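Local coordinates for protein glycosyltransferase Gtf1 (Streptococcus pneumoniae, PDB 4PQG) that is a glycosyltransferase of the GT-B class that carries, besides its transferase domains, an extended antiparallel beta-sheet domain, at residues T153-E158 with R172-E177. Sequence-based numbering, arbitrary orientation.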
ATOM      1  N   THR A 153      20.187 -16.748  -1.023  1.00 19.67           N
ATOM      2  CA  THR A 153      20.625 -17.554  -2.164  1.00 19.79           C
ATOM      3  C   THR A 153      19.726 -17.187  -3.346  1.00 19.73           C
ATOM      4  O   THR A 153      18.787 -16.404  -3.185  1.00 19.31           O
ATOM      5  CB  THR A 153      20.574 -19.070  -1.867  1.00 20.88           C
ATOM      6  OG1 THR A 153      21.223 -19.786  -2.923  1.00 22.15           O
ATOM      7  CG2 THR A 153      19.134 -19.564  -1.706  1.00 20.77           C
ATOM      8  N   ARG A 154      20.007 -17.740  -4.524  1.00 19.24           N
ATOM      9  CA  ARG A 154      19.130 -17.529  -5.682  1.00 19.28           C
ATOM     10  C   ARG A 154      17.788 -18.214  -5.488  1.00 18.55           C
ATOM     11  O   ARG A 154      17.727 -19.422  -5.332  1.00 18.80           O
ATOM     12  CB  ARG A 154      19.782 -18.025  -6.969  1.00 19.62           C
ATOM     13  CG  ARG A 154      18.837 -17.971  -8.170  1.00 19.68           C
ATOM     14  CD  ARG A 154      19.540 -18.463  -9.415  1.00 21.02           C
ATOM     15  NE  ARG A 154      19.801 -19.897  -9.366  1.00 21.81           N
ATOM     16  CZ  ARG A 154      20.436 -20.559 -10.326  1.00 23.54           C
ATOM     17  NH1 ARG A 154      20.868 -19.895 -11.403  1.00 24.47           N
ATOM     18  NH2 ARG A 154      20.620 -21.884 -10.226  1.00 22.45           N
ATOM     19  N   TYR A 155      16.711 -17.430  -5.518  1.00 17.34           N
ATOM     20  CA  TYR A 155      15.380 -17.980  -5.386  1.00 16.29           C
ATOM     21  C   TYR A 155      14.581 -18.083  -6.709  1.00 15.80           C
ATOM     22  O   TYR A 155      13.630 -18.843  -6.775  1.00 15.52           O
ATOM     23  CB  TYR A 155      14.581 -17.215  -4.316  1.00 16.51           C
ATOM     24  CG  TYR A 155      14.308 -15.740  -4.617  1.00 16.83           C
ATOM     25  CD1 TYR A 155      13.199 -15.339  -5.385  1.00 16.56           C
ATOM     26  CD2 TYR A 155      15.125 -14.753  -4.088  1.00 17.52           C
ATOM     27  CE1 TYR A 155      12.937 -13.992  -5.623  1.00 17.07           C
ATOM     28  CE2 TYR A 155      14.882 -13.405  -4.325  1.00 17.51           C
ATOM     29  CZ  TYR A 155      13.792 -13.028  -5.088  1.00 17.87           C
ATOM     30  OH  TYR A 155      13.585 -11.684  -5.282  1.00 18.19           O
ATOM     31  N   CYS A 156      14.980 -17.325  -7.733  1.00 15.41           N
ATOM     32  CA  CYS A 156      14.295 -17.309  -9.031  1.00 15.12           C
ATOM     33  C   CYS A 156      15.281 -17.053 -10.180  1.00 15.29           C
ATOM     34  O   CYS A 156      16.230 -16.250 -10.033  1.00 13.99           O
ATOM     35  CB  CYS A 156      13.186 -16.229  -9.022  1.00 15.70           C
ATOM     36  SG  CYS A 156      12.342 -15.960 -10.601  1.00 17.42           S
ATOM     37  N   SER A 157      15.065 -17.737 -11.311  1.00 14.90           N
ATOM     38  CA  SER A 157      15.698 -17.384 -12.591  1.00 15.21           C
ATOM     39  C   SER A 157      14.647 -17.108 -13.670  1.00 16.32           C
ATOM     40  O   SER A 157      13.607 -17.769 -13.727  1.00 16.40           O
ATOM     41  CB  SER A 157      16.628 -18.482 -13.100  1.00 15.81           C
ATOM     42  OG  SER A 157      17.771 -18.605 -12.291  1.00 17.03           O
ATOM     43  N   GLU A 158      14.928 -16.117 -14.500  1.00 15.81           N
ATOM     44  CA  GLU A 158      14.154 -15.831 -15.685  1.00 16.63           C
ATOM     45  C   GLU A 158      15.002 -16.117 -16.909  1.00 17.08           C
ATOM     46  O   GLU A 158      16.166 -15.719 -16.971  1.00 16.89           O
ATOM     47  CB  GLU A 158      13.710 -14.370 -15.720  1.00 16.09           C
ATOM     48  CG  GLU A 158      12.663 -14.007 -14.685  1.00 16.09           C
ATOM     49  CD  GLU A 158      12.265 -12.551 -14.773  1.00 16.44           C
ATOM     50  OE1 GLU A 158      13.159 -11.688 -14.888  1.00 16.60           O
ATOM     51  OE2 GLU A 158      11.050 -12.274 -14.718  1.00 16.97           O
ATOM     52  N   ARG A 172      10.152 -18.755 -16.157  1.00 17.35           N
ATOM     53  CA  ARG A 172      10.612 -18.394 -14.818  1.00 18.81           C
ATOM     54  C   ARG A 172      10.692 -19.660 -13.996  1.00 18.04           C
ATOM     55  O   ARG A 172       9.747 -20.441 -13.991  1.00 18.46           O
ATOM     56  CB  ARG A 172       9.603 -17.484 -14.133  1.00 19.19           C
ATOM     57  CG  ARG A 172       9.553 -16.094 -14.665  1.00 20.62           C
ATOM     58  CD  ARG A 172       9.131 -15.167 -13.541  1.00 20.94           C
ATOM     59  NE  ARG A 172       8.999 -13.812 -14.050  1.00 20.41           N
ATOM     60  CZ  ARG A 172       7.863 -13.248 -14.447  1.00 21.68           C
ATOM     61  NH1 ARG A 172       6.713 -13.910 -14.409  1.00 21.33           N
ATOM     62  NH2 ARG A 172       7.881 -11.994 -14.885  1.00 22.85           N
ATOM     63  N   THR A 173      11.791 -19.855 -13.279  1.00 17.23           N
ATOM     64  CA  THR A 173      11.940 -21.051 -12.444  1.00 16.54           C
ATOM     65  C   THR A 173      12.197 -20.599 -11.010  1.00 16.30           C
ATOM     66  O   THR A 173      12.955 -19.658 -10.793  1.00 15.85           O
ATOM     67  CB  THR A 173      13.094 -21.959 -12.946  1.00 16.70           C
ATOM     68  OG1 THR A 173      12.760 -22.510 -14.222  1.00 17.52           O
ATOM     69  CG2 THR A 173      13.375 -23.121 -11.969  1.00 16.63           C
ATOM     70  N   PHE A 174      11.553 -21.262 -10.055  1.00 15.98           N
ATOM     71  CA  PHE A 174      11.768 -21.005  -8.626  1.00 16.21           C
ATOM     72  C   PHE A 174      12.497 -22.179  -7.981  1.00 16.01           C
ATOM     73  O   PHE A 174      12.208 -23.346  -8.296  1.00 16.52           O
ATOM     74  CB  PHE A 174      10.445 -20.668  -7.912  1.00 15.47           C
ATOM     75  CG  PHE A 174       9.939 -19.282  -8.233  1.00 16.46           C
ATOM     76  CD1 PHE A 174      10.210 -18.213  -7.382  1.00 16.87           C
ATOM     77  CD2 PHE A 174       9.245 -19.029  -9.417  1.00 17.02           C
ATOM     78  CE1 PHE A 174       9.790 -16.927  -7.695  1.00 17.32           C
ATOM     79  CE2 PHE A 174       8.812 -17.749  -9.732  1.00 17.35           C
ATOM     80  CZ  PHE A 174       9.089 -16.691  -8.867  1.00 17.22           C
ATOM     81  N   TYR A 175      13.423 -21.858  -7.081  1.00 16.64           N
ATOM     82  CA  TYR A 175      14.340 -22.837  -6.491  1.00 17.75           C
ATOM     83  C   TYR A 175      14.126 -23.059  -4.998  1.00 18.49           C
ATOM     84  O   TYR A 175      13.554 -22.197  -4.283  1.00 17.33           O
ATOM     85  CB  TYR A 175      15.794 -22.401  -6.697  1.00 19.24           C
ATOM     86  CG  TYR A 175      16.152 -22.242  -8.147  1.00 21.18           C
ATOM     87  CD1 TYR A 175      16.571 -23.334  -8.896  1.00 21.01           C
ATOM     88  CD2 TYR A 175      16.075 -20.986  -8.767  1.00 22.66           C
ATOM     89  CE1 TYR A 175      16.883 -23.204 -10.234  1.00 22.66           C
ATOM     90  CE2 TYR A 175      16.393 -20.834 -10.105  1.00 24.44           C
ATOM     91  CZ  TYR A 175      16.786 -21.954 -10.834  1.00 25.89           C
ATOM     92  OH  TYR A 175      17.097 -21.823 -12.167  1.00 28.50           O
ATOM     93  N   ASN A 176      14.597 -24.225  -4.545  1.00 17.90           N
ATOM     94  CA  ASN A 176      14.812 -24.482  -3.122  1.00 18.43           C
ATOM     95  C   ASN A 176      16.208 -24.019  -2.697  1.00 18.46           C
ATOM     96  O   ASN A 176      17.044 -23.693  -3.545  1.00 17.74           O
ATOM     97  CB  ASN A 176      14.644 -25.983  -2.816  1.00 18.34           C
ATOM     98  CG  ASN A 176      13.191 -26.400  -2.683  1.00 18.91           C
ATOM     99  OD1 ASN A 176      12.307 -25.590  -2.399  1.00 18.44           O
ATOM    100  ND2 ASN A 176      12.935 -27.681  -2.885  1.00 20.97           N
ATOM    101  N   GLU A 177      16.465 -24.010  -1.386  1.00 19.54           N
ATOM    102  CA  GLU A 177      17.781 -23.624  -0.852  1.00 22.84           C
ATOM    103  C   GLU A 177      18.969 -24.339  -1.487  1.00 23.55           C
ATOM    104  O   GLU A 177      20.004 -23.713  -1.746  1.00 24.01           O
ATOM    105  CB  GLU A 177      17.846 -23.841   0.658  1.00 24.48           C
ATOM    106  CG  GLU A 177      17.020 -22.858   1.457  1.00 26.26           C
ATOM    107  CD  GLU A 177      17.265 -22.999   2.948  1.00 29.85           C
ATOM    108  OE1 GLU A 177      17.646 -24.101   3.407  1.00 31.37           O
ATOM    109  OE2 GLU A 177      17.084 -22.003   3.666  1.00 29.81           O
TER
HETATM  110  O   HOH W   1      18.877 -21.771  -4.412  1.00 21.36           O
HETATM  111  O   HOH W   2      12.132 -19.631  -4.344  1.00 24.86           O
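The Tyr-175 ring lies between Arg-154, whose guanidinium stacks flat on one face (planes 13° and centres 4.3 Å apart), and Thr-173, whose CG2 rests on the opposite face toward the rim. The backbone at Tyr-155 and Cys-156 and Ser-157 CB sit at its edge. Arginine suits this place: its long chain, bent at chi3 (70°), sets NE over the ring, the charged group adds a cation-pi attraction, and NH1 pairs with Asp-148. The Tyr-175 hydroxyl bonds to Tyr-159 and weakly to Ser-157 OG, whose stronger partner is Asp-148.

On the other face of the sheet from Ser-157 and Thr-173, the polarisable thiol of Cys-156 suits an aromatic partner: SG, anti to backbone N (chi1 174°), stands over one face of Phe-174, 4.0 Å from the centroid, and CB adds a CH-pi contact. Water 2, joining Tyr-155 O to Tyr-175 O, lies in plane at this ring's edge; Tyr-183 meets the ring nearly parallel.

The long Glu-158 and Arg-172 side chains point the same way, and their opposite charges meet nearly coplanar in a salt bridge. Glu-158 OE2 accepts from Arg-172 NE (2.6 Å) through its anti lone pair and weakly from NH2; OE1 turns to Tyr-149.

Ser-157 and Thr-173 form the hydrogen-bonded pair; Tyr-175 N reaches Tyr-155 O at 3.0 Å.

This hairpin of strands 154-163 and 166-175 in the GtfA extended beta-sheet domain is flanked by strands 143-150 and 181-188.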